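Long-range contact in conserved hypothetical exported protein (PDB 4JJA), which probably acts on bacterial peptidoglycan as an exo-beta-N-acetylmuramidase: residues A[232-241]-A[304-314]. Residues are numbered along the deposited sequence; the frame is centred on the assembly and turned at random.
Sequences SICLFEGTPV and LDYLIDAYHNL
S232 and I233 meet the ring of Y306 where helix 224-233, the 3-10 segment that follows and an ST turn pack on helix 305-314 in the NamZ C-terminal region. S232 CB lies at the edge of that ring, near its plane, while S232 OG bonds to the backbone N of N303. I233 crosses Y306 at about a right angle, with CD1 3.6 Å from Y306 CD2. L235 turns toward the 304-314 segment, and its CD1 lies 3.8 Å from CD2 of L304.

F236 comes next. With CG anti to the carbonyl carbon (chi1 -74°), the ring is carried over so that its end meets the helix backbone. F236 CZ is 3.4 Å from Y306 O, which sits at the ring edge. F236 CE1 is 3.8 Å from A310 CB. V241 CG1 covers one face of the ring near its rim, and Y254 also stacks on F236.

T239 sets CG2 3.8 Å from L307 CD1. Its OG1 donates to F236 O, in the carbonyl plane on a lone pair. T239 OG1 in turn accepts from V241 N at 3.0 Å (159°), which makes the ST turn. V241 CG2 touches both A310 CB and L314 CD1, 4.0 Å from the latter.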
ATOM      1  N   SER A 232       4.866  10.872  -2.692  1.00  8.93           N
ATOM      2  CA  SER A 232       5.952  11.795  -3.059  1.00  9.77           C
ATOM      3  C   SER A 232       7.208  11.514  -2.229  1.00  9.66           C
ATOM      4  O   SER A 232       8.305  11.401  -2.751  1.00 14.53           O
ATOM      5  CB  SER A 232       5.510  13.255  -2.852  1.00  9.92           C
ATOM      6  OG  SER A 232       4.396  13.577  -3.662  1.00 10.59           O
ATOM      7  N   ILE A 233       7.041  11.344  -0.953  1.00  7.64           N
ATOM      8  CA  ILE A 233       8.173  11.271  -0.027  1.00  8.22           C
ATOM      9  C   ILE A 233       8.837   9.900   0.017  1.00  7.30           C
ATOM     10  O   ILE A 233      10.030   9.825   0.206  1.00  8.10           O
ATOM     11  CB  ILE A 233       7.732  11.772   1.388  1.00  8.75           C
ATOM     12  CG1 ILE A 233       7.358  13.238   1.290  1.00  9.75           C
ATOM     13  CG2 ILE A 233       8.811  11.567   2.471  1.00 10.35           C
ATOM     14  CD1 ILE A 233       8.498  14.194   0.980  1.00 11.90           C
ATOM     15  N   CYS A 234       8.108   8.826  -0.233  1.00  7.42           N
ATOM     16  CA  CYS A 234       8.704   7.497  -0.226  1.00  8.06           C
ATOM     17  C   CYS A 234       9.721   7.340  -1.353  1.00  7.88           C
ATOM     18  O   CYS A 234      10.581   6.496  -1.261  1.00  8.33           O
ATOM     19  CB  CYS A 234       7.627   6.385  -0.321  1.00  8.73           C
ATOM     20  SG  CYS A 234       8.216   4.764   0.202  1.00 11.36           S
ATOM     21  N   LEU A 235       9.670   8.194  -2.380  1.00  7.98           N
ATOM     22  CA  LEU A 235      10.732   8.166  -3.394  1.00  8.18           C
ATOM     23  C   LEU A 235      12.110   8.373  -2.815  1.00  7.87           C
ATOM     24  O   LEU A 235      13.117   7.935  -3.405  1.00  8.12           O
ATOM     25  CB  LEU A 235      10.405   9.156  -4.505  1.00  9.28           C
ATOM     26  CG  LEU A 235       9.051   8.909  -5.206  1.00 11.18           C
ATOM     27  CD1 LEU A 235       8.849   9.992  -6.284  1.00 14.33           C
ATOM     28  CD2 LEU A 235       8.947   7.520  -5.801  1.00 15.17           C
ATOM     29  N   PHE A 236      12.194   9.051  -1.677  1.00  7.36           N
ATOM     30  CA  PHE A 236      13.474   9.218  -1.014  1.00  7.03           C
ATOM     31  C   PHE A 236      14.103   7.928  -0.530  1.00  7.98           C
ATOM     32  O   PHE A 236      15.297   7.894  -0.258  1.00  7.66           O
ATOM     33  CB  PHE A 236      13.417  10.223   0.139  1.00  6.97           C
ATOM     34  CG  PHE A 236      13.326  11.669  -0.273  1.00  6.60           C
ATOM     35  CD1 PHE A 236      14.334  12.251  -1.006  1.00  7.84           C
ATOM     36  CD2 PHE A 236      12.269  12.474   0.118  1.00  7.14           C
ATOM     37  CE1 PHE A 236      14.319  13.592  -1.300  1.00  7.54           C
ATOM     38  CE2 PHE A 236      12.224  13.838  -0.198  1.00  7.56           C
ATOM     39  CZ  PHE A 236      13.258  14.378  -0.930  1.00  7.85           C
ATOM     40  N   GLU A 237      13.343   6.852  -0.461  1.00  8.05           N
ATOM     41  CA  GLU A 237      13.941   5.555  -0.120  1.00  8.33           C
ATOM     42  C   GLU A 237      14.878   5.083  -1.224  1.00  8.46           C
ATOM     43  O   GLU A 237      15.635   4.161  -1.003  1.00 10.62           O
ATOM     44  CB  GLU A 237      12.871   4.530   0.188  1.00 10.16           C
ATOM     45  CG  GLU A 237      12.118   4.987   1.458  1.00 13.48           C
ATOM     46  CD  GLU A 237      11.551   3.999   2.397  1.00 21.78           C
ATOM     47  OE1 GLU A 237      11.208   2.914   1.978  1.00 23.64           O
ATOM     48  OE2 GLU A 237      11.378   4.389   3.587  1.00 23.36           O
ATOM     49  N   GLY A 238      14.813   5.677  -2.407  1.00  7.86           N
ATOM     50  CA  GLY A 238      15.767   5.453  -3.484  1.00  8.08           C
ATOM     51  C   GLY A 238      16.937   6.397  -3.470  1.00  7.54           C
ATOM     52  O   GLY A 238      17.570   6.538  -4.526  1.00  8.29           O
ATOM     53  N   THR A 239      17.222   7.026  -2.327  1.00  7.56           N
ATOM     54  CA  THR A 239      18.244   8.039  -2.155  1.00  7.62           C
ATOM     55  C   THR A 239      18.797   7.891  -0.754  1.00  8.31           C
ATOM     56  O   THR A 239      18.221   7.166   0.069  1.00  8.69           O
ATOM     57  CB  THR A 239      17.668   9.483  -2.298  1.00  7.92           C
ATOM     58  OG1 THR A 239      17.025   9.870  -1.069  1.00  7.81           O
ATOM     59  CG2 THR A 239      16.730   9.646  -3.502  1.00  8.91           C
ATOM     60  N   PRO A 240      19.842   8.656  -0.381  1.00  8.56           N
ATOM     61  CA  PRO A 240      20.314   8.667   1.012  1.00  9.52           C
ATOM     62  C   PRO A 240      19.586   9.615   1.963  1.00  9.06           C
ATOM     63  O   PRO A 240      19.949   9.730   3.129  1.00 10.02           O
ATOM     64  CB  PRO A 240      21.770   9.088   0.881  1.00 11.18           C
ATOM     65  CG  PRO A 240      22.021   9.325  -0.502  1.00 13.39           C
ATOM     66  CD  PRO A 240      20.785   9.302  -1.281  1.00 10.16           C
ATOM     67  N   VAL A 241      18.591  10.322   1.466  1.00  8.11           N
ATOM     68  CA  VAL A 241      17.900  11.362   2.235  1.00  8.37           C
ATOM     69  C   VAL A 241      16.987  10.692   3.264  1.00  8.76           C
ATOM     70  O   VAL A 241      16.275   9.746   2.955  1.00  9.78           O
ATOM     71  CB  VAL A 241      17.088  12.274   1.285  1.00  8.32           C
ATOM     72  CG1 VAL A 241      16.293  13.271   2.021  1.00 10.32           C
ATOM     73  CG2 VAL A 241      18.008  12.933   0.277  1.00 10.67           C
ATOM     74  N   LEU A 304       7.410  15.957  -7.426  1.00  9.31           N
ATOM     75  CA  LEU A 304       8.852  15.772  -7.539  1.00  8.82           C
ATOM     76  C   LEU A 304       9.672  16.932  -7.033  1.00  9.08           C
ATOM     77  O   LEU A 304      10.893  16.859  -7.039  1.00  9.34           O
ATOM     78  CB  LEU A 304       9.250  15.415  -8.970  1.00 10.14           C
ATOM     79  CG  LEU A 304       8.661  14.174  -9.573  1.00 10.43           C
ATOM     80  CD1 LEU A 304       9.028  14.062 -11.041  1.00 13.56           C
ATOM     81  CD2 LEU A 304       9.083  12.906  -8.775  1.00 11.85           C
ATOM     82  N   ASP A 305       9.026  17.998  -6.567  1.00  9.06           N
ATOM     83  CA  ASP A 305       9.769  19.150  -6.060  1.00  9.97           C
ATOM     84  C   ASP A 305      10.780  18.761  -5.003  1.00  9.21           C
ATOM     85  O   ASP A 305      11.872  19.352  -4.920  1.00  9.71           O
ATOM     86  CB  ASP A 305       8.829  20.232  -5.461  1.00 10.46           C
ATOM     87  CG  ASP A 305       8.084  21.082  -6.475  1.00 13.78           C
ATOM     88  OD1 ASP A 305       8.402  21.052  -7.654  1.00 15.15           O
ATOM     89  OD2 ASP A 305       7.168  21.831  -6.034  1.00 17.61           O
ATOM     90  N   TYR A 306      10.376  17.849  -4.103  1.00  8.85           N
ATOM     91  CA  TYR A 306      11.199  17.558  -2.965  1.00  9.31           C
ATOM     92  C   TYR A 306      12.461  16.807  -3.393  1.00  8.98           C
ATOM     93  O   TYR A 306      13.586  17.129  -2.973  1.00  9.14           O
ATOM     94  CB  TYR A 306      10.390  16.737  -1.937  1.00  9.85           C
ATOM     95  CG  TYR A 306       9.015  17.315  -1.658  1.00 10.24           C
ATOM     96  CD1 TYR A 306       8.864  18.637  -1.300  1.00 10.00           C
ATOM     97  CD2 TYR A 306       7.880  16.533  -1.721  1.00 10.98           C
ATOM     98  CE1 TYR A 306       7.585  19.188  -1.062  1.00 12.71           C
ATOM     99  CE2 TYR A 306       6.603  17.071  -1.471  1.00 11.57           C
ATOM    100  CZ  TYR A 306       6.471  18.408  -1.153  1.00 12.24           C
ATOM    101  OH  TYR A 306       5.209  18.901  -0.858  1.00 14.66           O
ATOM    102  N   LEU A 307      12.283  15.785  -4.215  1.00  9.49           N
ATOM    103  CA  LEU A 307      13.372  15.027  -4.725  0.50  8.80           C
ATOM    104  C   LEU A 307      14.391  15.906  -5.506  1.00  8.50           C
ATOM    105  O   LEU A 307      15.599  15.793  -5.340  1.00  9.54           O
ATOM    106  CB  LEU A 307      12.734  13.929  -5.576  0.50  9.29           C
ATOM    107  CG  LEU A 307      13.666  12.888  -6.135  0.50  6.25           C
ATOM    108  CD1 LEU A 307      14.237  11.985  -5.055  0.50  8.14           C
ATOM    109  CD2 LEU A 307      12.955  12.048  -7.149  0.50  5.29           C
ATOM    110  N   ILE A 308      13.837  16.780  -6.335  1.00  8.55           N
ATOM    111  CA  ILE A 308      14.669  17.653  -7.156  1.00  8.99           C
ATOM    112  C   ILE A 308      15.432  18.633  -6.285  1.00  9.57           C
ATOM    113  O   ILE A 308      16.624  18.911  -6.498  1.00  9.48           O
ATOM    114  CB  ILE A 308      13.793  18.314  -8.240  1.00  9.99           C
ATOM    115  CG1 ILE A 308      13.321  17.261  -9.242  1.00 10.31           C
ATOM    116  CG2 ILE A 308      14.507  19.535  -8.905  1.00 12.12           C
ATOM    117  CD1 ILE A 308      12.298  17.754 -10.259  1.00 12.39           C
ATOM    118  N   ASP A 309      14.759  19.166  -5.271  1.00  8.76           N
ATOM    119  CA  ASP A 309      15.413  20.051  -4.327  1.00  9.69           C
ATOM    120  C   ASP A 309      16.616  19.399  -3.663  1.00  8.42           C
ATOM    121  O   ASP A 309      17.707  19.978  -3.623  1.00  9.76           O
ATOM    122  CB  ASP A 309      14.378  20.488  -3.280  1.00 10.85           C
ATOM    123  CG  ASP A 309      14.934  21.402  -2.214  1.00 13.39           C
ATOM    124  OD1 ASP A 309      15.513  22.412  -2.614  1.00 19.45           O
ATOM    125  OD2 ASP A 309      14.695  21.163  -1.049  1.00 18.75           O
ATOM    126  N   ALA A 310      16.395  18.218  -3.102  1.00  8.25           N
ATOM    127  CA  ALA A 310      17.477  17.537  -2.444  1.00  8.11           C
ATOM    128  C   ALA A 310      18.619  17.170  -3.379  1.00  7.99           C
ATOM    129  O   ALA A 310      19.781  17.306  -3.032  1.00  9.19           O
ATOM    130  CB  ALA A 310      16.956  16.290  -1.731  1.00  8.94           C
ATOM    131  N   TYR A 311      18.285  16.724  -4.600  1.00  8.02           N
ATOM    132  CA  TYR A 311      19.293  16.356  -5.575  1.00  8.12           C
ATOM    133  C   TYR A 311      20.213  17.529  -5.861  1.00  8.91           C
ATOM    134  O   TYR A 311      21.448  17.390  -5.792  1.00  9.70           O
ATOM    135  CB  TYR A 311      18.627  15.894  -6.879  1.00  9.83           C
ATOM    136  CG  TYR A 311      19.633  15.735  -8.016  1.00  9.28           C
ATOM    137  CD1 TYR A 311      20.431  14.637  -8.067  1.00 10.29           C
ATOM    138  CD2 TYR A 311      19.824  16.708  -8.944  1.00 10.91           C
ATOM    139  CE1 TYR A 311      21.404  14.481  -9.034  1.00 11.62           C
ATOM    140  CE2 TYR A 311      20.765  16.562  -9.926  1.00 10.94           C
ATOM    141  CZ  TYR A 311      21.563  15.452  -9.976  1.00 11.87           C
ATOM    142  OH  TYR A 311      22.551  15.304 -10.937  1.00 15.32           O
ATOM    143  N   HIS A 312      19.656  18.673  -6.175  1.00  8.83           N
ATOM    144  CA  HIS A 312      20.484  19.804  -6.504  1.00  9.38           C
ATOM    145  C   HIS A 312      21.204  20.381  -5.306  1.00 10.37           C
ATOM    146  O   HIS A 312      22.287  20.933  -5.445  1.00 13.35           O
ATOM    147  CB  HIS A 312      19.671  20.902  -7.222  1.00  9.64           C
ATOM    148  CG  HIS A 312      19.251  20.491  -8.590  1.00  9.47           C
ATOM    149  ND1 HIS A 312      20.142  20.278  -9.625  1.00 11.07           N
ATOM    150  CD2 HIS A 312      18.024  20.218  -9.087  1.00 11.49           C
ATOM    151  CE1 HIS A 312      19.476  19.879 -10.701  1.00 11.59           C
ATOM    152  NE2 HIS A 312      18.179  19.846 -10.403  1.00 11.50           N
ATOM    153  N   ASN A 313      20.629  20.261  -4.113  1.00  9.18           N
ATOM    154  CA  ASN A 313      21.295  20.789  -2.947  1.00  9.79           C
ATOM    155  C   ASN A 313      22.506  19.958  -2.573  1.00 10.43           C
ATOM    156  O   ASN A 313      23.543  20.499  -2.167  1.00 10.92           O
ATOM    157  CB  ASN A 313      20.327  20.845  -1.755  1.00 10.72           C
ATOM    158  CG  ASN A 313      20.935  21.558  -0.561  1.00 11.29           C
ATOM    159  OD1 ASN A 313      21.467  20.934   0.311  1.00 12.48           O
ATOM    160  ND2 ASN A 313      20.991  22.883  -0.603  1.00 16.86           N
ATOM    161  N   LEU A 314      22.387  18.627  -2.663  1.00 10.57           N
ATOM    162  CA  LEU A 314      23.451  17.777  -2.172  1.00 11.64           C
ATOM    163  C   LEU A 314      24.705  17.771  -3.035  1.00 13.78           C
ATOM    164  O   LEU A 314      25.789  17.467  -2.535  1.00 16.26           O
ATOM    165  CB  LEU A 314      22.928  16.351  -1.962  1.00 11.95           C
ATOM    166  CG  LEU A 314      22.264  16.185  -0.631  1.00 13.07           C
ATOM    167  CD1 LEU A 314      21.397  14.923  -0.595  1.00 14.89           C
ATOM    168  CD2 LEU A 314      23.284  16.205   0.547  1.00 15.17           C
TER